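PDB 4Z8U: AvrRxo1-ORF2 from Xanthomonas oryzae pv. oryzicola, which binds AvrRxo1-ORF1 and probably acts as its chaperone-like antitoxin partner, holding the toxicity of that effector in check inside the bacterium. Local coordinates for residues E49-T54 with T83-A88. Numbering follows the deposited sequence.
Sequences EKICDT and TLKEFA
Ile51 and Cys52 press against Ala88 on the first turns of helix 84-94, an example of a loop meeting a helix through apolar side chains, with no hydrogen bond between the two segments. The Thr54 hydroxyl returns to Glu49, tying the two ends of 49-54 together: Thr54 OG1 donates to Glu49 OE2 across 2.6 Å, arriving 38° out of the carboxylate plane. The same oxygen makes a salt bridge to Arg66 of helix 64-77, so one carboxylate joins the loop to a second helix. Ile51 then reaches across. With CG1 set between the backbone N and carbonyl carbon (chi1 67°) and CD1 extended beyond it, the branch runs onto the helix surface. Both Ile51 CG1 and CD1 lie 3.5 Å from Ala88 CB, while CD1 also sits 3.8 Å from Lys85 CA, spanning one helical turn. Cys52 follows less closely, its CB 3.9 Å from Ala88 O and its SG 4.2 Å from Ala88 CB. Asp53 belongs to another interface, packing on Gly19 of the AvrRxo1-ORF1 chain and bonding weakly to Trp23 there. On the helix side, Thr83 is the N-cap, its OG1 accepting from Glu86 N at 3.1 Å. The small methyl of Ala88, which also touches Leu48 of helix 45-49, is consistent with the close approach, the CA atoms of Cys52 and Ala88 lying 5.7 Å apart. The contact is small, with Ile51 and Lys85 on its solvent side and Ala88 buried, and its gain probably comes from shielding the Ala88 methyl and the Ile51 branch from water.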
loop_
_atom_site.group_PDB
_atom_site.type_symbol
_atom_site.label_atom_id
_atom_site.label_comp_id
_atom_site.label_asym_id
_atom_site.label_seq_id
_atom_site.Cartn_x
_atom_site.Cartn_y
_atom_site.Cartn_z
ATOM N N GLU B 49 -27.568 -5.374 -17.978
ATOM C CA GLU B 49 -27.996 -4.632 -19.194
ATOM C C GLU B 49 -29.496 -4.326 -19.368
ATOM O O GLU B 49 -29.882 -3.367 -20.065
ATOM C CB GLU B 49 -27.385 -5.261 -20.421
ATOM C CG GLU B 49 -25.895 -5.183 -20.212
ATOM C CD GLU B 49 -25.083 -5.601 -21.388
ATOM O OE1 GLU B 49 -25.601 -6.346 -22.237
ATOM O OE2 GLU B 49 -23.905 -5.171 -21.432
ATOM N N LYS B 50 -30.334 -5.070 -18.665
ATOM C CA LYS B 50 -31.750 -4.850 -18.761
ATOM C C LYS B 50 -32.080 -3.620 -17.965
ATOM O O LYS B 50 -33.164 -3.035 -18.129
ATOM C CB LYS B 50 -32.546 -6.036 -18.216
ATOM C CG LYS B 50 -32.538 -7.263 -19.096
ATOM C CD LYS B 50 -33.665 -8.198 -18.625
ATOM C CE LYS B 50 -33.530 -9.600 -19.185
ATOM N NZ LYS B 50 -32.161 -10.088 -18.828
ATOM N N ILE B 51 -31.162 -3.191 -17.103
ATOM C CA ILE B 51 -31.550 -2.136 -16.196
ATOM C C ILE B 51 -30.611 -0.935 -16.200
ATOM O O ILE B 51 -30.769 -0.046 -15.372
ATOM C CB ILE B 51 -31.780 -2.629 -14.742
ATOM C CG1 ILE B 51 -30.506 -3.098 -14.108
ATOM C CG2 ILE B 51 -32.816 -3.748 -14.670
ATOM C CD1 ILE B 51 -30.719 -3.642 -12.711
ATOM N N CYS B 52 -29.645 -0.931 -17.110
ATOM C CA CYS B 52 -28.721 0.217 -17.298
ATOM C C CYS B 52 -28.001 -0.060 -18.595
ATOM O O CYS B 52 -27.948 -1.201 -19.058
ATOM C CB CYS B 52 -27.682 0.310 -16.139
ATOM S SG CYS B 52 -26.416 -1.009 -16.078
ATOM N N ASP B 53 -27.386 0.993 -19.120
ATOM C CA ASP B 53 -26.710 0.965 -20.392
ATOM C C ASP B 53 -25.200 0.883 -20.141
ATOM O O ASP B 53 -24.631 1.753 -19.477
ATOM C CB ASP B 53 -27.112 2.255 -21.144
ATOM C CG ASP B 53 -26.189 2.608 -22.296
ATOM O OD1 ASP B 53 -25.600 1.704 -22.935
ATOM O OD2 ASP B 53 -26.115 3.838 -22.575
ATOM N N THR B 54 -24.563 -0.151 -20.661
ATOM C CA THR B 54 -23.134 -0.387 -20.396
ATOM C C THR B 54 -22.303 -0.140 -21.651
ATOM O O THR B 54 -21.128 -0.541 -21.745
ATOM C CB THR B 54 -22.860 -1.855 -19.992
ATOM O OG1 THR B 54 -23.288 -2.718 -21.054
ATOM C CG2 THR B 54 -23.517 -2.258 -18.602
ATOM N N THR B 83 -25.930 -6.731 -4.931
ATOM C CA THR B 83 -26.821 -7.056 -6.018
ATOM C C THR B 83 -26.564 -6.292 -7.293
ATOM O O THR B 83 -26.094 -5.193 -7.273
ATOM C CB THR B 83 -28.228 -6.753 -5.614
ATOM O OG1 THR B 83 -28.384 -5.359 -5.436
ATOM C CG2 THR B 83 -28.512 -7.386 -4.304
ATOM N N LEU B 84 -26.887 -6.907 -8.403
ATOM C CA LEU B 84 -26.808 -6.227 -9.660
ATOM C C LEU B 84 -27.728 -5.001 -9.683
ATOM O O LEU B 84 -27.472 -4.046 -10.336
ATOM C CB LEU B 84 -27.120 -7.166 -10.786
ATOM C CG LEU B 84 -26.144 -8.295 -11.013
ATOM C CD1 LEU B 84 -26.650 -9.244 -12.050
ATOM C CD2 LEU B 84 -24.867 -7.775 -11.467
ATOM N N LYS B 85 -28.801 -4.992 -8.946
ATOM C CA LYS B 85 -29.616 -3.828 -9.055
ATOM C C LYS B 85 -28.944 -2.669 -8.403
ATOM O O LYS B 85 -29.111 -1.552 -8.816
ATOM C CB LYS B 85 -30.988 -4.029 -8.456
ATOM C CG LYS B 85 -31.938 -2.869 -8.686
ATOM C CD LYS B 85 -32.616 -2.474 -7.388
ATOM C CE LYS B 85 -33.805 -1.550 -7.597
ATOM N NZ LYS B 85 -34.783 -2.109 -8.551
ATOM N N GLU B 86 -28.195 -2.929 -7.361
ATOM C CA GLU B 86 -27.471 -1.868 -6.741
ATOM C C GLU B 86 -26.390 -1.387 -7.710
ATOM O O GLU B 86 -26.143 -0.221 -7.813
ATOM C CB GLU B 86 -26.823 -2.386 -5.471
ATOM C CG GLU B 86 -27.618 -2.239 -4.184
ATOM C CD GLU B 86 -27.160 -3.200 -3.052
ATOM O OE1 GLU B 86 -26.052 -3.705 -3.089
ATOM O OE2 GLU B 86 -27.932 -3.434 -2.116
ATOM N N PHE B 87 -25.765 -2.314 -8.406
ATOM C CA PHE B 87 -24.614 -2.034 -9.234
ATOM C C PHE B 87 -25.027 -1.208 -10.409
ATOM O O PHE B 87 -24.351 -0.313 -10.799
ATOM C CB PHE B 87 -23.924 -3.322 -9.694
ATOM C CG PHE B 87 -22.664 -3.101 -10.440
ATOM C CD1 PHE B 87 -21.620 -2.436 -9.886
ATOM C CD2 PHE B 87 -22.523 -3.554 -11.691
ATOM C CE1 PHE B 87 -20.501 -2.258 -10.592
ATOM C CE2 PHE B 87 -21.421 -3.355 -12.367
ATOM C CZ PHE B 87 -20.409 -2.713 -11.814
ATOM N N ALA B 88 -26.190 -1.532 -10.942
ATOM C CA ALA B 88 -26.797 -0.754 -11.994
ATOM C C ALA B 88 -26.861 0.722 -11.706
ATOM O O ALA B 88 -26.631 1.511 -12.565
ATOM C CB ALA B 88 -28.162 -1.248 -12.241
#